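Local coordinates for protein aryl acylamidase (bacterium CSBL00001, PDB 4YJ6) that probably hydrolyses the amide bond of N-acylated aromatic amines, acting as an aryl acylamidase of the amidase signature family, at residues P191-N196 / P398-M403; C402-N407 / D452-G457; F280-E285 / W430-L435. One frame throughout, in Å; residues are numbered along the deposited sequence.

Contact 1 (P191-N196 / P398-M403)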
loop_
_atom_site.group_PDB
_atom_site.type_symbol
_atom_site.label_atom_id
_atom_site.label_comp_id
_atom_site.label_asym_id
_atom_site.label_seq_id
_atom_site.Cartn_x
_atom_site.Cartn_y
_atom_site.Cartn_z
ATOM N N PRO A 191 2.189 5.646 0.450
ATOM C CA PRO A 191 3.518 5.700 1.064
ATOM C C PRO A 191 4.604 5.279 0.103
ATOM O O PRO A 191 5.757 5.707 0.290
ATOM C CB PRO A 191 3.390 4.729 2.258
ATOM C CG PRO A 191 2.325 3.752 1.807
ATOM C CD PRO A 191 1.339 4.609 1.052
ATOM N N ALA A 192 4.283 4.447 -0.897
ATOM C CA ALA A 192 5.282 4.133 -1.918
ATOM C C ALA A 192 5.743 5.440 -2.615
ATOM O O ALA A 192 6.944 5.675 -2.796
ATOM C CB ALA A 192 4.689 3.166 -2.956
ATOM N N ALA A 193 4.766 6.269 -3.005
ATOM C CA ALA A 193 5.046 7.537 -3.712
ATOM C C ALA A 193 5.982 8.408 -2.868
ATOM O O ALA A 193 6.933 9.003 -3.384
ATOM C CB ALA A 193 3.732 8.285 -3.975
ATOM N N TRP A 194 5.697 8.521 -1.574
ATOM C CA TRP A 194 6.560 9.369 -0.734
ATOM C C TRP A 194 7.911 8.752 -0.358
ATOM O O TRP A 194 8.704 9.427 0.278
ATOM C CB TRP A 194 5.825 9.742 0.556
ATOM C CG TRP A 194 4.837 10.878 0.409
ATOM C CD1 TRP A 194 4.515 11.554 -0.744
ATOM C CD2 TRP A 194 4.052 11.468 1.454
ATOM N NE1 TRP A 194 3.576 12.525 -0.466
ATOM C CE2 TRP A 194 3.283 12.507 0.865
ATOM C CE3 TRP A 194 3.945 11.244 2.836
ATOM C CZ2 TRP A 194 2.395 13.290 1.599
ATOM C CZ3 TRP A 194 3.058 12.030 3.576
ATOM C CH2 TRP A 194 2.287 13.036 2.943
ATOM N N THR A 195 8.156 7.479 -0.681
ATOM C CA THR A 195 9.408 6.805 -0.263
ATOM C C THR A 195 10.206 6.186 -1.406
ATOM O O THR A 195 11.117 5.388 -1.166
ATOM C CB THR A 195 9.140 5.693 0.789
ATOM O OG1 THR A 195 8.249 4.738 0.216
ATOM C CG2 THR A 195 8.535 6.281 2.038
ATOM N N ASN A 196 9.906 6.560 -2.649
ATOM C CA ASN A 196 10.698 6.070 -3.786
ATOM C C ASN A 196 10.591 4.553 -3.890
ATOM O O ASN A 196 11.539 3.906 -4.287
ATOM C CB ASN A 196 12.210 6.467 -3.651
ATOM C CG ASN A 196 12.957 6.384 -4.954
ATOM O OD1 ASN A 196 12.604 7.072 -5.909
ATOM N ND2 ASN A 196 14.015 5.574 -5.000
ATOM N N PRO A 398 -0.210 11.915 -11.444
ATOM C CA PRO A 398 0.623 11.882 -10.242
ATOM C C PRO A 398 -0.070 10.984 -9.225
ATOM O O PRO A 398 -1.296 11.000 -9.143
ATOM C CB PRO A 398 0.615 13.341 -9.722
ATOM C CG PRO A 398 -0.019 14.180 -10.871
ATOM C CD PRO A 398 -0.934 13.193 -11.601
ATOM N N THR A 399 0.685 10.231 -8.438
ATOM C CA THR A 399 0.039 9.422 -7.395
ATOM C C THR A 399 -0.671 10.315 -6.382
ATOM O O THR A 399 -1.781 10.011 -5.965
ATOM C CB THR A 399 1.099 8.575 -6.678
ATOM O OG1 THR A 399 1.828 7.872 -7.683
ATOM C CG2 THR A 399 0.467 7.582 -5.661
ATOM N N LEU A 400 -0.005 11.417 -5.999
ATOM C CA LEU A 400 -0.462 12.268 -4.923
ATOM C C LEU A 400 -0.395 13.740 -5.311
ATOM O O LEU A 400 0.386 14.122 -6.179
ATOM C CB LEU A 400 0.434 12.114 -3.697
ATOM C CG LEU A 400 0.554 10.679 -3.206
ATOM C CD1 LEU A 400 1.580 10.618 -2.082
ATOM C CD2 LEU A 400 -0.828 10.238 -2.726
ATOM N N ALA A 401 -1.197 14.545 -4.624
ATOM C CA ALA A 401 -1.280 15.989 -4.938
ATOM C C ALA A 401 -0.215 16.823 -4.220
ATOM O O ALA A 401 -0.098 18.026 -4.512
ATOM C CB ALA A 401 -2.640 16.504 -4.562
ATOM N N CYS A 402 0.513 16.229 -3.277
ATOM C CA CYS A 402 1.511 16.989 -2.503
ATOM C C CYS A 402 2.685 16.122 -2.066
ATOM O O CYS A 402 2.622 14.885 -2.086
ATOM C CB CYS A 402 0.871 17.627 -1.264
ATOM S SG CYS A 402 0.122 16.421 -0.092
HETATM N N MSE A 403 3.753 16.801 -1.658
HETATM C CA MSE A 403 4.953 16.165 -1.135
HETATM C C MSE A 403 4.796 15.752 0.323
HETATM O O MSE A 403 3.840 16.140 0.996
HETATM C CB MSE A 403 6.126 17.161 -1.243
HETATM C CG MSE A 403 6.372 17.670 -2.652
HETATM SE SE MSE A 403 6.808 16.239 -3.900
HETATM C CE MSE A 403 8.451 15.547 -3.101
#
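CB of Ala-193 meets two methyl groups at once, with Leu-400 CD1 and Thr-399 CG2 each 3.7 Å from it. This apolar centre lies in the core of the amidase signature fold, where helix 190-195 packs on the chain just as it leaves strand 394-398 of the large mixed sheet. The hydroxyl branch of Thr-399 has its own partner there, hydrogen-bonding to Ser-445 on strand 443-451. Leu-400 also serves the next residue along the helix: its CD1 touches the five-membered ring of Trp-194, 3.2 Å from NE1, and the two side chains cross at about a right angle. Trp-194 CG, anti to the carbonyl carbon (chi1 -80°), starts the indole toward 398-403. Farther out, the backbone carbonyl carbon of Met-403 (a selenomethionine) rests over one face of the indole, toward the rim, and Met-403 O lies 3.3 Å from Trp-194 CZ2. The indole also meets the nearly parallel ring of Trp-430. At the polar edge the indole N-H finds a buried carbonyl and helps fix the ring's rotation: Trp-194 NE1 donates to Cys-402 O at 3.0 Å with an N-H...O angle of 161°, the oxygen lying almost in the indole plane.

Contact 2 (C402-N407 / D452-G457); sequences CMPVRN and DGLPAG
Met-403, present as selenomethionine, and Leu-454 lead the apolar contacts: the terminal methyl CE of Met-403 lies 3.6 Å from CB of Leu-454. The side chain of Met-403 is folded rather than extended, and its last torsion (chi3 -61°) brings CE round to the strand. One atom back along the same side chain, SE of Met-403 packs on CB of Ala-456 at 4.0 Å, and thus one side chain spans two alternate residues of the strand. Pro-404 adds a second apolar patch. Its ring and the side chain of Leu-454 slide past each other in opposite directions, with both CB and CD of Pro-404 4.0 Å from Leu-454 CD1.

The strand concerned, 454-462, is the second arm of a beta hairpin in the large mixed sheet of the amidase signature fold; Asp-452 and Gly-453, both with positive phi, link it to strand 443-451. The loop 402-407 passes over the start of that second arm.

Contacts of methyl with carbonyl oxygen form the second group. Met-403 CE sits close against two of them in packing contact, 3.2 Å from Leu-454 O and 3.4 Å from Pro-455 O.

Several backbone polar groups bond outside the two segments. Ala-456 bonds to Ala-448 and Gly-449 across the hairpin, Val-405 bonds to Asn-159, and the N-H of Met-403 is taken by OE1 of Gln-283. On the side-chain level, Met-403 also touches Ile-286 of helix 284-299 and Ile-451 of strand 443-451.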
loop_
_atom_site.group_PDB
_atom_site.type_symbol
_atom_site.label_atom_id
_atom_site.label_comp_id
_atom_site.label_asym_id
_atom_site.label_seq_id
_atom_site.Cartn_x
_atom_site.Cartn_y
_atom_site.Cartn_z
ATOM N N CYS A 402 0.513 16.229 -3.277
ATOM C CA CYS A 402 1.511 16.989 -2.503
ATOM C C CYS A 402 2.685 16.122 -2.066
ATOM O O CYS A 402 2.622 14.885 -2.086
ATOM C CB CYS A 402 0.871 17.627 -1.264
ATOM S SG CYS A 402 0.122 16.421 -0.092
HETATM N N MSE A 403 3.753 16.801 -1.658
HETATM C CA MSE A 403 4.953 16.165 -1.135
HETATM C C MSE A 403 4.796 15.752 0.323
HETATM O O MSE A 403 3.840 16.140 0.996
HETATM C CB MSE A 403 6.126 17.161 -1.243
HETATM C CG MSE A 403 6.372 17.670 -2.652
HETATM SE SE MSE A 403 6.808 16.239 -3.900
HETATM C CE MSE A 403 8.451 15.547 -3.101
ATOM N N PRO A 404 5.743 14.945 0.821
ATOM C CA PRO A 404 5.673 14.531 2.220
ATOM C C PRO A 404 5.554 15.708 3.187
ATOM O O PRO A 404 6.104 16.801 2.920
ATOM C CB PRO A 404 7.009 13.798 2.429
ATOM C CG PRO A 404 7.320 13.199 1.117
ATOM C CD PRO A 404 6.851 14.279 0.107
ATOM N N VAL A 405 4.820 15.477 4.270
ATOM C CA VAL A 405 4.642 16.437 5.340
ATOM C C VAL A 405 5.564 16.124 6.514
ATOM O O VAL A 405 6.012 14.984 6.714
ATOM C CB VAL A 405 3.182 16.492 5.828
ATOM C CG1 VAL A 405 2.249 16.838 4.660
ATOM C CG2 VAL A 405 2.760 15.151 6.500
ATOM N N ARG A 406 5.865 17.156 7.294
ATOM C CA ARG A 406 6.622 16.971 8.532
ATOM C C ARG A 406 5.842 16.175 9.559
ATOM O O ARG A 406 4.624 16.313 9.682
ATOM C CB ARG A 406 7.024 18.342 9.103
ATOM C CG ARG A 406 7.826 19.163 8.100
ATOM C CD ARG A 406 8.462 20.445 8.686
ATOM N NE ARG A 406 9.834 20.168 9.105
ATOM C CZ ARG A 406 10.918 20.368 8.363
ATOM N NH1 ARG A 406 10.838 20.901 7.153
ATOM N NH2 ARG A 406 12.097 20.038 8.859
ATOM N N ASN A 407 6.532 15.326 10.318
ATOM C CA ASN A 407 5.873 14.644 11.415
ATOM C C ASN A 407 5.407 15.625 12.477
ATOM O O ASN A 407 6.148 16.547 12.825
ATOM C CB ASN A 407 6.825 13.645 12.044
ATOM C CG ASN A 407 7.291 12.606 11.052
ATOM O OD1 ASN A 407 6.463 11.933 10.426
ATOM N ND2 ASN A 407 8.604 12.496 10.871
ATOM N N ASP A 452 13.261 18.551 -4.386
ATOM C CA ASP A 452 13.908 19.039 -3.163
ATOM C C ASP A 452 14.271 17.884 -2.213
ATOM O O ASP A 452 14.069 17.974 -1.006
ATOM C CB ASP A 452 12.993 20.030 -2.456
ATOM C CG ASP A 452 13.743 20.923 -1.453
ATOM O OD1 ASP A 452 14.990 21.013 -1.547
ATOM O OD2 ASP A 452 13.080 21.537 -0.577
ATOM N N GLY A 453 14.804 16.809 -2.777
ATOM C CA GLY A 453 15.354 15.716 -1.997
ATOM C C GLY A 453 14.325 14.676 -1.542
ATOM O O GLY A 453 14.694 13.690 -0.917
ATOM N N LEU A 454 13.046 14.893 -1.859
ATOM C CA LEU A 454 11.984 13.992 -1.397
ATOM C C LEU A 454 11.290 13.306 -2.595
ATOM O O LEU A 454 11.150 13.870 -3.679
ATOM C CB LEU A 454 10.953 14.746 -0.568
ATOM C CG LEU A 454 11.417 15.318 0.771
ATOM C CD1 LEU A 454 10.238 15.996 1.444
ATOM C CD2 LEU A 454 12.010 14.190 1.630
ATOM N N PRO A 455 10.871 12.052 -2.401
ATOM C CA PRO A 455 10.329 11.345 -3.558
ATOM C C PRO A 455 8.929 11.780 -3.942
ATOM O O PRO A 455 8.143 12.206 -3.090
ATOM C CB PRO A 455 10.263 9.872 -3.070
ATOM C CG PRO A 455 11.313 9.800 -1.949
ATOM C CD PRO A 455 11.174 11.150 -1.270
ATOM N N ALA A 456 8.612 11.606 -5.212
ATOM C CA ALA A 456 7.235 11.765 -5.701
ATOM C C ALA A 456 6.929 10.625 -6.654
ATOM O O ALA A 456 7.791 10.200 -7.423
ATOM C CB ALA A 456 7.052 13.123 -6.467
ATOM N N GLY A 457 5.673 10.176 -6.666
ATOM C CA GLY A 457 5.301 9.083 -7.534
ATOM C C GLY A 457 4.384 9.420 -8.693
ATOM O O GLY A 457 3.624 10.404 -8.668
#

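Contact 3 (F280-E285 / W430-L435)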
loop_
_atom_site.group_PDB
_atom_site.type_symbol
_atom_site.label_atom_id
_atom_site.label_comp_id
_atom_site.label_asym_id
_atom_site.label_seq_id
_atom_site.Cartn_x
_atom_site.Cartn_y
_atom_site.Cartn_z
ATOM N N PHE A 280 -8.448 18.010 -8.886
ATOM C CA PHE A 280 -7.628 18.214 -7.667
ATOM C C PHE A 280 -6.655 19.376 -7.816
ATOM O O PHE A 280 -6.121 19.599 -8.901
ATOM C CB PHE A 280 -6.745 17.002 -7.361
ATOM C CG PHE A 280 -7.507 15.739 -7.023
ATOM C CD1 PHE A 280 -7.843 14.831 -8.032
ATOM C CD2 PHE A 280 -7.873 15.465 -5.713
ATOM C CE1 PHE A 280 -8.526 13.659 -7.731
ATOM C CE2 PHE A 280 -8.574 14.293 -5.383
ATOM C CZ PHE A 280 -8.883 13.382 -6.396
ATOM N N PRO A 281 -6.394 20.085 -6.695
ATOM C CA PRO A 281 -5.271 21.030 -6.673
ATOM C C PRO A 281 -3.972 20.264 -6.478
ATOM O O PRO A 281 -3.891 19.503 -5.522
ATOM C CB PRO A 281 -5.593 21.915 -5.479
ATOM C CG PRO A 281 -6.335 20.977 -4.506
ATOM C CD PRO A 281 -7.159 20.081 -5.439
ATOM N N VAL A 282 -3.008 20.406 -7.382
ATOM C CA VAL A 282 -1.790 19.605 -7.306
ATOM C C VAL A 282 -0.591 20.521 -7.307
ATOM O O VAL A 282 -0.513 21.433 -8.142
ATOM C CB VAL A 282 -1.684 18.650 -8.518
ATOM C CG1 VAL A 282 -0.364 17.861 -8.501
ATOM C CG2 VAL A 282 -2.905 17.714 -8.500
ATOM N N GLN A 283 0.347 20.289 -6.399
ATOM C CA GLN A 283 1.547 21.149 -6.344
ATOM C C GLN A 283 2.227 21.208 -7.719
ATOM O O GLN A 283 2.471 20.190 -8.393
ATOM C CB GLN A 283 2.508 20.668 -5.231
ATOM C CG GLN A 283 1.911 20.856 -3.860
ATOM C CD GLN A 283 2.795 20.343 -2.738
ATOM O OE1 GLN A 283 3.727 19.534 -2.958
ATOM N NE2 GLN A 283 2.512 20.808 -1.524
ATOM N N GLN A 284 2.544 22.419 -8.169
ATOM C CA GLN A 284 3.042 22.572 -9.514
ATOM C C GLN A 284 4.291 21.727 -9.793
ATOM O O GLN A 284 4.447 21.195 -10.885
ATOM C CB GLN A 284 3.354 24.066 -9.780
ATOM C CG GLN A 284 3.727 24.315 -11.195
ATOM C CD GLN A 284 2.587 24.000 -12.145
ATOM O OE1 GLN A 284 1.464 24.516 -11.991
ATOM N NE2 GLN A 284 2.863 23.171 -13.142
ATOM N N GLU A 285 5.193 21.616 -8.817
ATOM C CA GLU A 285 6.417 20.843 -9.027
ATOM C C GLU A 285 6.122 19.357 -9.336
ATOM O O GLU A 285 6.848 18.699 -10.087
ATOM C CB GLU A 285 7.343 20.918 -7.801
ATOM C CG GLU A 285 7.825 22.328 -7.489
ATOM C CD GLU A 285 6.831 23.170 -6.671
ATOM O OE1 GLU A 285 5.748 22.684 -6.219
ATOM O OE2 GLU A 285 7.154 24.366 -6.466
ATOM N N TRP A 430 -5.882 14.731 -0.637
ATOM C CA TRP A 430 -4.753 14.846 -1.561
ATOM C C TRP A 430 -4.291 13.455 -2.067
ATOM O O TRP A 430 -3.364 13.347 -2.881
ATOM C CB TRP A 430 -3.587 15.566 -0.836
ATOM C CG TRP A 430 -3.378 14.981 0.560
ATOM C CD1 TRP A 430 -4.045 15.322 1.699
ATOM C CD2 TRP A 430 -2.488 13.913 0.922
ATOM N NE1 TRP A 430 -3.627 14.526 2.750
ATOM C CE2 TRP A 430 -2.653 13.675 2.296
ATOM C CE3 TRP A 430 -1.544 13.157 0.214
ATOM C CZ2 TRP A 430 -1.934 12.666 2.984
ATOM C CZ3 TRP A 430 -0.821 12.181 0.886
ATOM C CH2 TRP A 430 -1.007 11.959 2.258
ATOM N N CYS A 431 -4.924 12.392 -1.573
ATOM C CA CYS A 431 -4.555 11.039 -1.997
ATOM C C CYS A 431 -5.407 10.660 -3.211
ATOM O O CYS A 431 -6.401 9.924 -3.070
ATOM C CB CYS A 431 -4.794 10.019 -0.865
ATOM S SG CYS A 431 -3.957 10.497 0.691
HETATM N N MSE A 432 -5.005 11.142 -4.389
HETATM C CA MSE A 432 -5.802 11.020 -5.613
HETATM C C MSE A 432 -6.009 9.576 -6.029
HETATM O O MSE A 432 -6.908 9.278 -6.802
HETATM C CB MSE A 432 -5.137 11.841 -6.712
HETATM C CG MSE A 432 -4.986 13.248 -6.225
HETATM SE SE MSE A 432 -4.485 14.312 -7.774
HETATM C CE MSE A 432 -2.626 13.815 -7.978
ATOM N N THR A 433 -5.152 8.708 -5.486
ATOM C CA THR A 433 -5.304 7.247 -5.558
ATOM C C THR A 433 -6.705 6.726 -5.227
ATOM O O THR A 433 -7.074 5.631 -5.698
ATOM C CB THR A 433 -4.363 6.618 -4.501
ATOM O OG1 THR A 433 -4.443 7.361 -3.277
ATOM C CG2 THR A 433 -2.927 6.739 -4.984
ATOM N N TYR A 434 -7.479 7.445 -4.400
ATOM C CA TYR A 434 -8.741 6.844 -3.942
ATOM C C TYR A 434 -9.713 6.617 -5.104
ATOM O O TYR A 434 -10.686 5.848 -4.934
ATOM C CB TYR A 434 -9.430 7.623 -2.792
ATOM C CG TYR A 434 -9.943 9.024 -3.120
ATOM C CD1 TYR A 434 -11.024 9.215 -3.994
ATOM C CD2 TYR A 434 -9.390 10.141 -2.499
ATOM C CE1 TYR A 434 -11.499 10.504 -4.280
ATOM C CE2 TYR A 434 -9.850 11.419 -2.771
ATOM C CZ TYR A 434 -10.903 11.597 -3.659
ATOM O OH TYR A 434 -11.370 12.879 -3.924
ATOM N N LEU A 435 -9.489 7.262 -6.250
ATOM C CA LEU A 435 -10.399 7.030 -7.388
ATOM C C LEU A 435 -10.462 5.537 -7.764
ATOM O O LEU A 435 -11.519 5.070 -8.171
ATOM C CB LEU A 435 -10.007 7.846 -8.608
ATOM C CG LEU A 435 -10.052 9.351 -8.383
ATOM C CD1 LEU A 435 -9.526 10.072 -9.658
ATOM C CD2 LEU A 435 -11.456 9.803 -8.044
#
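A Met-aromatic contact between Met-432, a selenomethionine, and Phe-280 ties the loop leading into helix 284-299 to the turn at the start of helix 434-439, within the amidase signature fold. The methylene of Met-432 lies squarely over the phenyl face: CG is 3.5 Å from the ring centroid of Phe-280 and only 6° off its normal. Phe-280 CG, anti to the carbonyl carbon (chi1 -64°), lies beside SE of Met-432. This SE approaches more obliquely, 3.4 Å from Phe-280 CD1, and SE and CE both lie against CG2 of Val-282, at 3.8 and 3.9 Å. Phe-280 and Tyr-434 reach toward each other tip to tip. Their rings form an offset edge-to-face pair with planes at 65°, in which the edge of Phe-280 faces the ring of Tyr-434. Met-318 of helix 315-339 touches Phe-280, Tyr-434 and Leu-435 alike. An alanine in place of Phe-280 would probably open a gap among Met-432, Tyr-434 and Leu-435, leaving the methionine methylene without its aromatic face and the tyrosine ring without its edge-on partner. At the rim of the phenyl ring, near its plane, Leu-435 CD1 stands 4.2 Å from Phe-280 CE1.

In the fold
All three contacts are buried; contact 1 is the deepest, its centre about 11 Å from that of the chain, against about 17 Å for contacts 2 and 3. Contacts 1 and 2 share Cys-402 and Met-403, so the chain after strand 394-398 packs first on helix 190-195 and then on the hairpin strand 454-462. Contact 3 joins other elements, yet Gln-283 ties it to that same chain through backbone bonding to Ala-401 and a side-chain bond to Met-403 N. The chemistry shifts accordingly: contact 1 combines methyl packing with a directed indole bond, contact 2 relies on aliphatic and methyl-carbonyl packing, and contact 3 on aromatic rings and a (seleno)methionine side chain.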